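Local structure of cell division control protein Cdc48 (Mycobacterium smegmatis, 5E7P) at residues W244-S248 and P262-V266; V328-A334 and E371-L377; L352-V356 and P380-D384; R544-V550 and S577-F583. The protein probably binds and hydrolyses ATP as a AAA-family ATPase with tandem nucleotide-binding modules, both caught here holding ADP. All coordinates share one frame; numbering follows the deposited sequence.

Interaction 1: residues W244-S248 and P262-V266; sequences WLRLS and PHLGV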
loop_
_atom_site.group_PDB
_atom_site.type_symbol
_atom_site.label_atom_id
_atom_site.label_comp_id
_atom_site.label_asym_id
_atom_site.label_seq_id
_atom_site.Cartn_x
_atom_site.Cartn_y
_atom_site.Cartn_z
ATOM N N TRP A 244 4.201 5.334 -26.242
ATOM C CA TRP A 244 5.551 4.786 -26.262
ATOM C C TRP A 244 5.615 3.500 -27.083
ATOM O O TRP A 244 6.520 3.318 -27.897
ATOM C CB TRP A 244 6.029 4.501 -24.841
ATOM C CG TRP A 244 6.414 5.715 -24.059
ATOM C CD1 TRP A 244 6.648 6.969 -24.545
ATOM C CD2 TRP A 244 6.605 5.791 -22.641
ATOM N NE1 TRP A 244 6.978 7.819 -23.517
ATOM C CE2 TRP A 244 6.960 7.120 -22.338
ATOM C CE3 TRP A 244 6.513 4.860 -21.598
ATOM C CZ2 TRP A 244 7.225 7.543 -21.037
ATOM C CZ3 TRP A 244 6.779 5.281 -20.309
ATOM C CH2 TRP A 244 7.128 6.611 -20.039
ATOM N N LEU A 245 4.649 2.615 -26.852
ATOM C CA LEU A 245 4.569 1.350 -27.574
ATOM C C LEU A 245 4.402 1.554 -29.073
ATOM O O LEU A 245 5.037 0.868 -29.874
ATOM C CB LEU A 245 3.408 0.504 -27.050
ATOM C CG LEU A 245 3.677 -0.417 -25.865
ATOM C CD1 LEU A 245 2.415 -1.185 -25.510
ATOM C CD2 LEU A 245 4.827 -1.372 -26.171
ATOM N N ARG A 246 3.543 2.493 -29.449
ATOM C CA ARG A 246 3.253 2.723 -30.858
ATOM C C ARG A 246 4.458 3.287 -31.603
ATOM O O ARG A 246 4.745 2.874 -32.724
ATOM C CB ARG A 246 2.018 3.612 -31.022
ATOM C CG ARG A 246 0.761 2.972 -30.453
ATOM C CD ARG A 246 -0.517 3.673 -30.881
ATOM N NE ARG A 246 -1.684 2.901 -30.458
ATOM C CZ ARG A 246 -2.213 1.898 -31.155
ATOM N NH1 ARG A 246 -1.687 1.548 -32.321
ATOM N NH2 ARG A 246 -3.270 1.246 -30.687
ATOM N N LEU A 247 5.172 4.212 -30.971
ATOM C CA LEU A 247 6.376 4.778 -31.571
ATOM C C LEU A 247 7.443 3.707 -31.769
ATOM O O LEU A 247 8.083 3.636 -32.816
ATOM C CB LEU A 247 6.929 5.908 -30.703
ATOM C CG LEU A 247 6.127 7.208 -30.687
ATOM C CD1 LEU A 247 6.743 8.176 -29.703
ATOM C CD2 LEU A 247 6.068 7.820 -32.079
ATOM N N SER A 248 7.624 2.870 -30.755
ATOM C CA SER A 248 8.630 1.821 -30.809
ATOM C C SER A 248 8.281 0.729 -31.816
ATOM O O SER A 248 9.122 0.323 -32.611
ATOM C CB SER A 248 8.836 1.208 -29.426
ATOM O OG SER A 248 9.801 0.172 -29.473
ATOM N N PRO A 262 15.027 2.910 -30.834
ATOM C CA PRO A 262 13.817 2.167 -31.202
ATOM C C PRO A 262 13.380 1.177 -30.122
ATOM O O PRO A 262 12.221 0.765 -30.103
ATOM C CB PRO A 262 14.253 1.410 -32.457
ATOM C CG PRO A 262 15.715 1.188 -32.254
ATOM C CD PRO A 262 16.217 2.424 -31.556
ATOM N N HIS A 263 14.299 0.802 -29.236
ATOM C CA HIS A 263 13.999 -0.172 -28.190
ATOM C C HIS A 263 13.115 0.422 -27.093
ATOM O O HIS A 263 13.084 1.639 -26.892
ATOM C CB HIS A 263 15.292 -0.723 -27.591
ATOM C CG HIS A 263 16.258 -1.233 -28.614
ATOM N ND1 HIS A 263 15.891 -2.110 -29.612
ATOM C CD2 HIS A 263 17.578 -0.988 -28.796
ATOM C CE1 HIS A 263 16.942 -2.384 -30.365
ATOM N NE2 HIS A 263 17.979 -1.716 -29.890
ATOM N N LEU A 264 12.395 -0.442 -26.384
ATOM C CA LEU A 264 11.481 0.015 -25.349
ATOM C C LEU A 264 11.392 -0.947 -24.170
ATOM O O LEU A 264 10.959 -2.088 -24.316
ATOM C CB LEU A 264 10.088 0.248 -25.933
ATOM C CG LEU A 264 9.053 0.816 -24.960
ATOM C CD1 LEU A 264 9.493 2.185 -24.465
ATOM C CD2 LEU A 264 7.685 0.891 -25.618
ATOM N N GLY A 265 11.805 -0.467 -23.002
ATOM C CA GLY A 265 11.667 -1.209 -21.764
ATOM C C GLY A 265 11.023 -0.317 -20.722
ATOM O O GLY A 265 11.505 0.785 -20.459
ATOM N N VAL A 266 9.925 -0.781 -20.135
ATOM C CA VAL A 266 9.161 0.049 -19.210
ATOM C C VAL A 266 8.898 -0.642 -17.877
ATOM O O VAL A 266 8.434 -1.780 -17.843
ATOM C CB VAL A 266 7.799 0.464 -19.819
ATOM C CG1 VAL A 266 7.068 1.424 -18.890
ATOM C CG2 VAL A 266 7.992 1.086 -21.192
HETATM O O HOH W 1 11.095 1.722 -32.900
#
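L264, next to G265 of strand 265-269, reaches into the side of helix 237-249, packing a helix against the strand that leads to the P-loop of the first AAA module, where G273 to T278 hold ADP. The side chain sets off with CG anti to the backbone N (chi1 -176°), which carries the branch toward the helix. Its CB lies 3.6 Å from S248 OG, on the last turn of that helix. Beyond CG the two methyls part: L264 CD1 rests near W244 CB at 4.2 Å, while L264 CD2 comes to 3.5 Å from W244 O and 3.7 Å from L245 CD2. The leucines L245 and L264 meet at roughly a right angle. Two residues on, V266 CG2 sits 4.1 Å from W244 CE3, an oblique approach to the indole, and V266 CG1 is similarly near W244 CZ3. R385 of the edge strand 385-388 makes a cation-pi contact with this same tryptophan and also touches L264 and V266, so the helix packs over two neighbouring strands at once. The polar end of the contact is at S248, one helical turn beyond W244, beside the backbone of P262. S248 OG, swung anti to its own N, donates to P262 O over 2.6 Å, nearly in line with the carbonyl at 166°.

Interaction 2: residues V328-A334 and E371-L377; sequences VDALLPA and ENVDARL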
loop_
_atom_site.group_PDB
_atom_site.type_symbol
_atom_site.label_atom_id
_atom_site.label_comp_id
_atom_site.label_asym_id
_atom_site.label_seq_id
_atom_site.Cartn_x
_atom_site.Cartn_y
_atom_site.Cartn_z
ATOM N N VAL A 328 7.575 -8.070 -11.145
ATOM C CA VAL A 328 8.915 -8.571 -11.411
ATOM C C VAL A 328 9.810 -8.502 -10.169
ATOM O O VAL A 328 10.900 -9.075 -10.144
ATOM C CB VAL A 328 9.557 -7.792 -12.592
ATOM C CG1 VAL A 328 9.920 -6.377 -12.164
ATOM C CG2 VAL A 328 10.774 -8.529 -13.157
ATOM N N ASP A 329 9.349 -7.819 -9.126
ATOM C CA ASP A 329 10.145 -7.709 -7.905
ATOM C C ASP A 329 10.253 -9.044 -7.163
ATOM O O ASP A 329 11.164 -9.244 -6.362
ATOM C CB ASP A 329 9.608 -6.610 -6.983
ATOM C CG ASP A 329 8.128 -6.759 -6.696
ATOM O OD1 ASP A 329 7.372 -7.116 -7.625
ATOM O OD2 ASP A 329 7.723 -6.516 -5.539
ATOM N N ALA A 330 9.326 -9.955 -7.437
ATOM C CA ALA A 330 9.394 -11.301 -6.883
ATOM C C ALA A 330 10.389 -12.154 -7.669
ATOM O O ALA A 330 10.986 -13.083 -7.127
ATOM C CB ALA A 330 8.022 -11.947 -6.893
ATOM N N LEU A 331 10.560 -11.829 -8.947
ATOM C CA LEU A 331 11.501 -12.535 -9.813
ATOM C C LEU A 331 12.900 -11.923 -9.757
ATOM O O LEU A 331 13.900 -12.639 -9.781
ATOM C CB LEU A 331 10.987 -12.549 -11.255
ATOM C CG LEU A 331 11.930 -13.044 -12.356
ATOM C CD1 LEU A 331 12.290 -14.506 -12.154
ATOM C CD2 LEU A 331 11.307 -12.829 -13.731
ATOM N N LEU A 332 12.969 -10.596 -9.688
ATOM C CA LEU A 332 14.253 -9.902 -9.598
ATOM C C LEU A 332 14.310 -8.953 -8.402
ATOM O O LEU A 332 14.289 -7.738 -8.575
ATOM C CB LEU A 332 14.542 -9.131 -10.889
ATOM C CG LEU A 332 14.833 -9.952 -12.146
ATOM C CD1 LEU A 332 14.959 -9.050 -13.357
ATOM C CD2 LEU A 332 16.102 -10.768 -11.965
ATOM N N PRO A 333 14.412 -9.509 -7.185
ATOM C CA PRO A 333 14.430 -8.704 -5.956
ATOM C C PRO A 333 15.676 -7.828 -5.885
ATOM O O PRO A 333 16.733 -8.231 -6.359
ATOM C CB PRO A 333 14.469 -9.758 -4.838
ATOM C CG PRO A 333 14.162 -11.075 -5.507
ATOM C CD PRO A 333 14.641 -10.937 -6.908
ATOM N N ALA A 334 15.552 -6.648 -5.292
ATOM C CA ALA A 334 16.659 -5.701 -5.241
ATOM C C ALA A 334 17.806 -6.169 -4.353
ATOM O O ALA A 334 18.974 -5.958 -4.680
ATOM C CB ALA A 334 16.168 -4.343 -4.791
ATOM N N GLU A 371 11.989 0.334 -6.285
ATOM C CA GLU A 371 13.285 0.040 -5.683
ATOM C C GLU A 371 13.351 -1.360 -5.071
ATOM O O GLU A 371 14.377 -1.754 -4.518
ATOM C CB GLU A 371 13.668 1.098 -4.647
ATOM C CG GLU A 371 12.691 1.233 -3.500
ATOM C CD GLU A 371 11.783 2.447 -3.643
ATOM O OE1 GLU A 371 11.510 2.870 -4.790
ATOM O OE2 GLU A 371 11.347 2.980 -2.601
ATOM N N ASN A 372 12.255 -2.106 -5.169
ATOM C CA ASN A 372 12.252 -3.507 -4.765
ATOM C C ASN A 372 12.701 -4.425 -5.899
ATOM O O ASN A 372 12.832 -5.636 -5.715
ATOM C CB ASN A 372 10.873 -3.928 -4.259
ATOM C CG ASN A 372 10.599 -3.443 -2.850
ATOM O OD1 ASN A 372 11.515 -3.052 -2.126
ATOM N ND2 ASN A 372 9.333 -3.474 -2.451
ATOM N N VAL A 373 12.934 -3.839 -7.069
ATOM C CA VAL A 373 13.418 -4.587 -8.223
ATOM C C VAL A 373 14.921 -4.378 -8.392
ATOM O O VAL A 373 15.431 -3.287 -8.124
ATOM C CB VAL A 373 12.690 -4.161 -9.511
ATOM C CG1 VAL A 373 13.132 -5.023 -10.688
ATOM C CG2 VAL A 373 11.198 -4.273 -9.325
ATOM N N ASP A 374 15.614 -5.441 -8.806
ATOM C CA ASP A 374 17.046 -5.422 -9.106
ATOM C C ASP A 374 17.428 -4.143 -9.842
ATOM O O ASP A 374 16.810 -3.789 -10.846
ATOM C CB ASP A 374 17.401 -6.643 -9.966
ATOM C CG ASP A 374 18.892 -6.963 -9.968
ATOM O OD1 ASP A 374 19.727 -6.035 -9.981
ATOM O OD2 ASP A 374 19.224 -8.164 -9.961
ATOM N N ALA A 375 18.442 -3.450 -9.330
ATOM C CA ALA A 375 18.859 -2.161 -9.876
ATOM C C ALA A 375 19.228 -2.241 -11.353
ATOM O O ALA A 375 19.057 -1.275 -12.098
ATOM C CB ALA A 375 20.019 -1.594 -9.078
ATOM N N ARG A 376 19.724 -3.400 -11.770
ATOM C CA ARG A 376 20.188 -3.595 -13.138
ATOM C C ARG A 376 19.040 -3.682 -14.141
ATOM O O ARG A 376 19.270 -3.673 -15.350
ATOM C CB ARG A 376 21.078 -4.837 -13.222
ATOM C CG ARG A 376 22.338 -4.738 -12.369
ATOM C CD ARG A 376 23.052 -6.070 -12.250
ATOM N NE ARG A 376 22.260 -7.055 -11.521
ATOM C CZ ARG A 376 22.615 -8.325 -11.353
ATOM N NH1 ARG A 376 23.754 -8.779 -11.867
ATOM N NH2 ARG A 376 21.823 -9.146 -10.676
ATOM N N LEU A 377 17.808 -3.768 -13.640
ATOM C CA LEU A 377 16.628 -3.752 -14.501
ATOM C C LEU A 377 16.262 -2.314 -14.842
ATOM O O LEU A 377 15.815 -2.019 -15.949
ATOM C CB LEU A 377 15.442 -4.456 -13.832
ATOM C CG LEU A 377 14.105 -4.433 -14.585
ATOM C CD1 LEU A 377 13.405 -5.784 -14.518
ATOM C CD2 LEU A 377 13.192 -3.344 -14.037
HETATM O O HOH W 2 7.074 -3.997 -5.001
HETATM O O HOH W 3 17.607 -9.792 -8.712
HETATM O O HOH W 4 19.328 -4.182 -6.729
#
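P333 and V373 form a single backbone bridge between two loops, held by D374 N donating to L332 O (2.7 Å) and by A334 N donating to N372 O (2.9 Å). The first bond is fairly straight at 162°; in the second the donor stands above the carbonyl plane of N372. Beside the bridge apolar side chains meet. V328 CG1 lies 3.8 Å from V373 CG2, the two valines meeting at about a right angle. V328 CG2, anti to its backbone N, points tip to tip at L377 CD1. The same L377 methyl is met by L332 CD1 at 3.8 Å, so one leucine end serves both. These loops follow two adjacent strands of the AAA core, 321-326 and 361-366, which by position probably correspond to the Walker B and sensor 1 strands of the family, and the contact joins them beyond the C-terminal ends of these parallel strands. D329 touches V373 CG2 through its CB; its side chain lies about 9 Å from the bound ADP, and its OD2 bonds N194 ND2 and a water. D374 makes an Asx turn, OD1 accepting from R376 N. R376 also takes D374 side-on, with NE to OD1 and NH2 to OD2 (2.9 Å), the latter on the syn lone pair and close to the guanidinium plane, while R376 NH1 bonds T346 OG1 of helix 344-356.

Interaction 3: residues L352-V356 and P380-D384; sequences LRKAV and PEVCD
The C-terminal turn of helix 344-356, the crossover helix between the parallel strands 321-326 and 361-366, sets V356 and R353 against E381 and V382 in the loop that enters strand 385-388. No direct hydrogen bond spans the contact; a water does, donating to R353 O (2.6 Å) and to E381 O (2.9 Å), and so ties a carbonyl of the last helical turn to the loop backbone. V356 presses both its methyls on the loop carbonyls: V356 CG1, anti to its backbone N at chi1 176°, lies 3.6 Å from E381 O, and V356 CG2 lies 3.7 Å from V382 O. Deeper in, L352 CB meets V382 CG1 at 4.1 Å. F363 of strand 361-366 touches L352, V356 and V382 alike, joining the three. On the outer side R353 and E381 run alongside each other and point the same way. The arginine chain is extended until it bends at chi3 (-58°), which brings its NE to 3.8 Å from E381 CB, with that carbon at the guanidinium edge. The charged ends do not meet, as R353 NE and E381 OE1 are 5.0 Å apart, and any mutual attraction is probably modest. The loop before strand 385-388 thus packs on the last turn of a helix that, with strands 321-326 and 361-366, makes a beta-alpha-beta unit of the P-loop NTPase core.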
loop_
_atom_site.group_PDB
_atom_site.type_symbol
_atom_site.label_atom_id
_atom_site.label_comp_id
_atom_site.label_asym_id
_atom_site.label_seq_id
_atom_site.Cartn_x
_atom_site.Cartn_y
_atom_site.Cartn_z
ATOM N N LEU A 352 16.571 -10.932 -20.709
ATOM C CA LEU A 352 15.727 -9.753 -20.892
ATOM C C LEU A 352 16.411 -8.735 -21.797
ATOM O O LEU A 352 15.789 -8.174 -22.695
ATOM C CB LEU A 352 15.403 -9.096 -19.546
ATOM C CG LEU A 352 14.587 -9.874 -18.512
ATOM C CD1 LEU A 352 14.265 -8.983 -17.315
ATOM C CD2 LEU A 352 13.314 -10.444 -19.126
ATOM N N ARG A 353 17.695 -8.498 -21.544
ATOM C CA ARG A 353 18.489 -7.564 -22.333
ATOM C C ARG A 353 18.518 -7.985 -23.805
ATOM O O ARG A 353 18.452 -7.147 -24.710
ATOM C CB ARG A 353 19.908 -7.483 -21.764
ATOM C CG ARG A 353 20.722 -6.312 -22.275
ATOM C CD ARG A 353 22.053 -6.199 -21.549
ATOM N NE ARG A 353 21.880 -6.048 -20.106
ATOM C CZ ARG A 353 22.255 -6.953 -19.206
ATOM N NH1 ARG A 353 22.835 -8.081 -19.599
ATOM N NH2 ARG A 353 22.057 -6.725 -17.912
ATOM N N LYS A 354 18.607 -9.291 -24.030
ATOM C CA LYS A 354 18.552 -9.856 -25.373
ATOM C C LYS A 354 17.199 -9.577 -26.022
ATOM O O LYS A 354 17.117 -9.310 -27.226
ATOM C CB LYS A 354 18.820 -11.363 -25.318
ATOM C CG LYS A 354 18.407 -12.132 -26.559
ATOM C CD LYS A 354 18.562 -13.630 -26.347
ATOM C CE LYS A 354 17.895 -14.427 -27.462
ATOM N NZ LYS A 354 18.477 -14.129 -28.799
ATOM N N ALA A 355 16.141 -9.638 -25.220
ATOM C CA ALA A 355 14.794 -9.378 -25.714
ATOM C C ALA A 355 14.606 -7.911 -26.106
ATOM O O ALA A 355 14.066 -7.610 -27.168
ATOM C CB ALA A 355 13.755 -9.793 -24.680
ATOM N N VAL A 356 15.062 -7.006 -25.246
ATOM C CA VAL A 356 14.919 -5.571 -25.476
ATOM C C VAL A 356 15.647 -5.117 -26.746
ATOM O O VAL A 356 15.189 -4.219 -27.450
ATOM C CB VAL A 356 15.417 -4.769 -24.256
ATOM C CG1 VAL A 356 15.355 -3.275 -24.521
ATOM C CG2 VAL A 356 14.592 -5.121 -23.026
ATOM N N PRO A 380 19.340 1.603 -18.835
ATOM C CA PRO A 380 19.074 1.851 -20.258
ATOM C C PRO A 380 18.979 0.585 -21.109
ATOM O O PRO A 380 18.278 0.595 -22.120
ATOM C CB PRO A 380 20.287 2.676 -20.695
ATOM C CG PRO A 380 20.702 3.395 -19.468
ATOM C CD PRO A 380 20.440 2.446 -18.332
ATOM N N GLU A 381 19.661 -0.481 -20.702
ATOM C CA GLU A 381 19.715 -1.703 -21.502
ATOM C C GLU A 381 18.463 -2.566 -21.366
ATOM O O GLU A 381 18.137 -3.336 -22.268
ATOM C CB GLU A 381 20.962 -2.529 -21.162
ATOM C CG GLU A 381 22.283 -1.817 -21.419
ATOM C CD GLU A 381 22.680 -0.884 -20.287
ATOM O OE1 GLU A 381 22.330 -1.179 -19.121
ATOM O OE2 GLU A 381 23.336 0.144 -20.563
ATOM N N VAL A 382 17.771 -2.448 -20.237
ATOM C CA VAL A 382 16.539 -3.202 -20.023
ATOM C C VAL A 382 15.334 -2.267 -19.957
ATOM O O VAL A 382 14.702 -1.996 -20.978
ATOM C CB VAL A 382 16.610 -4.068 -18.753
ATOM C CG1 VAL A 382 15.442 -5.042 -18.710
ATOM C CG2 VAL A 382 17.929 -4.821 -18.708
ATOM N N CYS A 383 15.017 -1.773 -18.763
ATOM C CA CYS A 383 13.955 -0.775 -18.616
ATOM C C CYS A 383 14.540 0.630 -18.542
ATOM O O CYS A 383 15.038 1.053 -17.500
ATOM C CB CYS A 383 13.093 -1.054 -17.384
ATOM S SG CYS A 383 12.095 -2.556 -17.503
ATOM N N ASP A 384 14.472 1.346 -19.658
ATOM C CA ASP A 384 15.089 2.661 -19.762
ATOM C C ASP A 384 14.195 3.757 -19.190
ATOM O O ASP A 384 14.655 4.868 -18.926
ATOM C CB ASP A 384 15.428 2.974 -21.221
ATOM C CG ASP A 384 14.190 3.161 -22.078
ATOM O OD1 ASP A 384 13.627 2.151 -22.553
ATOM O OD2 ASP A 384 13.779 4.325 -22.275
HETATM O O HOH W 5 19.261 -4.628 -24.574
#

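Interaction 4: residues R544-V550 and S577-F583; sequences RLSVHAV and SAPSLVF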
loop_
_atom_site.group_PDB
_atom_site.type_symbol
_atom_site.label_atom_id
_atom_site.label_comp_id
_atom_site.label_asym_id
_atom_site.label_seq_id
_atom_site.Cartn_x
_atom_site.Cartn_y
_atom_site.Cartn_z
ATOM N N ARG A 544 -5.551 10.936 -7.573
ATOM C CA ARG A 544 -5.302 11.712 -8.797
ATOM C C ARG A 544 -3.971 12.461 -8.721
ATOM O O ARG A 544 -3.863 13.626 -9.104
ATOM C CB ARG A 544 -6.461 12.677 -9.077
ATOM C CG ARG A 544 -6.519 13.201 -10.512
ATOM C CD ARG A 544 -7.800 13.972 -10.772
ATOM N NE ARG A 544 -8.978 13.106 -10.719
ATOM C CZ ARG A 544 -9.441 12.407 -11.753
ATOM N NH1 ARG A 544 -10.518 11.644 -11.615
ATOM N NH2 ARG A 544 -8.825 12.468 -12.927
ATOM N N LEU A 545 -2.962 11.772 -8.210
ATOM C CA LEU A 545 -1.677 12.377 -7.920
ATOM C C LEU A 545 -0.692 11.257 -7.616
ATOM O O LEU A 545 -0.773 10.630 -6.567
ATOM C CB LEU A 545 -1.807 13.306 -6.712
ATOM C CG LEU A 545 -0.509 13.731 -6.025
ATOM C CD1 LEU A 545 0.332 14.558 -6.976
ATOM C CD2 LEU A 545 -0.787 14.486 -4.736
ATOM N N SER A 546 0.223 10.984 -8.537
ATOM C CA SER A 546 1.194 9.919 -8.319
ATOM C C SER A 546 2.262 10.361 -7.320
ATOM O O SER A 546 2.809 11.458 -7.425
ATOM C CB SER A 546 1.819 9.464 -9.642
ATOM O OG SER A 546 2.431 10.543 -10.326
ATOM N N VAL A 547 2.542 9.507 -6.343
ATOM C CA VAL A 547 3.504 9.829 -5.296
ATOM C C VAL A 547 4.806 9.061 -5.487
ATOM O O VAL A 547 4.800 7.852 -5.713
ATOM C CB VAL A 547 2.930 9.534 -3.898
ATOM C CG1 VAL A 547 3.962 9.847 -2.809
ATOM C CG2 VAL A 547 1.645 10.327 -3.682
ATOM N N HIS A 548 5.918 9.780 -5.403
ATOM C CA HIS A 548 7.236 9.199 -5.591
ATOM C C HIS A 548 8.118 9.642 -4.430
ATOM O O HIS A 548 8.615 10.769 -4.412
ATOM C CB HIS A 548 7.816 9.652 -6.932
ATOM C CG HIS A 548 6.836 9.577 -8.062
ATOM N ND1 HIS A 548 6.694 8.456 -8.852
ATOM C CD2 HIS A 548 5.934 10.476 -8.521
ATOM C CE1 HIS A 548 5.755 8.672 -9.757
ATOM N NE2 HIS A 548 5.276 9.890 -9.576
ATOM N N ALA A 549 8.300 8.751 -3.459
ATOM C CA ALA A 549 8.915 9.116 -2.188
ATOM C C ALA A 549 10.133 8.274 -1.841
ATOM O O ALA A 549 10.145 7.064 -2.058
ATOM C CB ALA A 549 7.891 9.019 -1.076
ATOM N N VAL A 550 11.158 8.925 -1.295
ATOM C CA VAL A 550 12.345 8.229 -0.808
ATOM C C VAL A 550 12.776 8.755 0.560
ATOM O O VAL A 550 12.528 9.912 0.897
ATOM C CB VAL A 550 13.540 8.347 -1.787
ATOM C CG1 VAL A 550 13.172 7.792 -3.156
ATOM C CG2 VAL A 550 14.020 9.789 -1.892
ATOM N N SER A 577 5.014 10.686 -14.917
ATOM C CA SER A 577 3.786 10.246 -14.258
ATOM C C SER A 577 2.901 11.402 -13.792
ATOM O O SER A 577 1.912 11.178 -13.096
ATOM C CB SER A 577 4.116 9.347 -13.064
ATOM O OG SER A 577 4.957 8.276 -13.451
ATOM N N ALA A 578 3.262 12.624 -14.179
ATOM C CA ALA A 578 2.541 13.834 -13.775
ATOM C C ALA A 578 1.028 13.718 -13.963
ATOM O O ALA A 578 0.573 13.128 -14.942
ATOM C CB ALA A 578 3.075 15.033 -14.537
ATOM N N PRO A 579 0.238 14.289 -13.033
ATOM C CA PRO A 579 0.628 15.088 -11.861
ATOM C C PRO A 579 1.317 14.280 -10.759
ATOM O O PRO A 579 0.827 13.221 -10.358
ATOM C CB PRO A 579 -0.708 15.647 -11.361
ATOM C CG PRO A 579 -1.717 14.665 -11.824
ATOM C CD PRO A 579 -1.226 14.185 -13.156
ATOM N N SER A 580 2.446 14.788 -10.274
ATOM C CA SER A 580 3.288 14.023 -9.361
ATOM C C SER A 580 3.757 14.825 -8.156
ATOM O O SER A 580 4.054 16.015 -8.260
ATOM C CB SER A 580 4.516 13.472 -10.098
ATOM O OG SER A 580 4.145 12.626 -11.175
ATOM N N LEU A 581 3.833 14.149 -7.016
ATOM C CA LEU A 581 4.482 14.689 -5.831
ATOM C C LEU A 581 5.783 13.935 -5.601
ATOM O O LEU A 581 5.804 12.701 -5.586
ATOM C CB LEU A 581 3.582 14.548 -4.603
ATOM C CG LEU A 581 4.223 14.877 -3.252
ATOM C CD1 LEU A 581 4.695 16.320 -3.215
ATOM C CD2 LEU A 581 3.254 14.602 -2.110
ATOM N N VAL A 582 6.868 14.682 -5.435
ATOM C CA VAL A 582 8.164 14.095 -5.136
ATOM C C VAL A 582 8.509 14.352 -3.677
ATOM O O VAL A 582 8.829 15.477 -3.293
ATOM C CB VAL A 582 9.270 14.675 -6.033
ATOM C CG1 VAL A 582 10.611 14.036 -5.701
ATOM C CG2 VAL A 582 8.926 14.456 -7.485
ATOM N N PHE A 583 8.432 13.304 -2.866
ATOM C CA PHE A 583 8.689 13.424 -1.436
ATOM C C PHE A 583 10.102 12.954 -1.089
ATOM O O PHE A 583 10.403 11.762 -1.137
ATOM C CB PHE A 583 7.647 12.632 -0.639
ATOM C CG PHE A 583 7.761 12.799 0.851
ATOM C CD1 PHE A 583 8.382 13.913 1.398
ATOM C CD2 PHE A 583 7.257 11.834 1.707
ATOM C CE1 PHE A 583 8.492 14.063 2.771
ATOM C CE2 PHE A 583 7.359 11.981 3.080
ATOM C CZ PHE A 583 7.980 13.097 3.614
#
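S546, H548 and S580 lie on one face of a parallel strand pair, 546-551 beside 580-585, in the second AAA module, with S577 of the preceding loop beside them. Helices 552-558 and 563-576 lie between the two strands in the chain, giving a beta-alpha-beta crossover, and helix 563-576 packs on H548 and V582. S546 OG stands between its own N and carbonyl carbon (chi1 57°), a turn that places it 2.8 Å from S580 OG and 2.9 Å from S577 O. The imidazole of H548 swings back along its strand, so that NE2 donates to S546 OG at 3.0 Å; its bond to S580 OG is weak. S580 OG is also bonded to A574 O and S577 OG to R573 O, which roots this polar cluster in the helix. L545, with CG anti to its N (chi1 164°), lays CD1 3.5 Å from L581 N. On the other face, which L581 shares, A549 CB meets F583 CB at 3.6 Å, while the phenyl ring leads away toward L626 and A628. S546 N donates to O of P579, which follows a cis peptide; further along, V550 N donates to F583 O, 2.9 Å away, with the donor almost exactly in line with the C=O bond (179°).

Interactions 1, 2 and 3 belong to the first AAA module and interaction 4 to the second. Along the chain interaction 1 closes first, interactions 2 and 3 alternate their segments, and interaction 4 follows. Centres of interactions 1 and 3 are 11 Å apart, those of 2 and 3 14 Å. G265 N probably bonds D384 OD1, and L377 O probably bonds C383 N, so the three form a continuous band around strands 265-269 and 361-366, from the outer helix 237-249 to the loops at the C-terminal ends of the strands. Interaction 4 builds the edge of a separate sheet, its centre 21 Å from that of interaction 2, where E371 packs near A549 across the boundary between the modules.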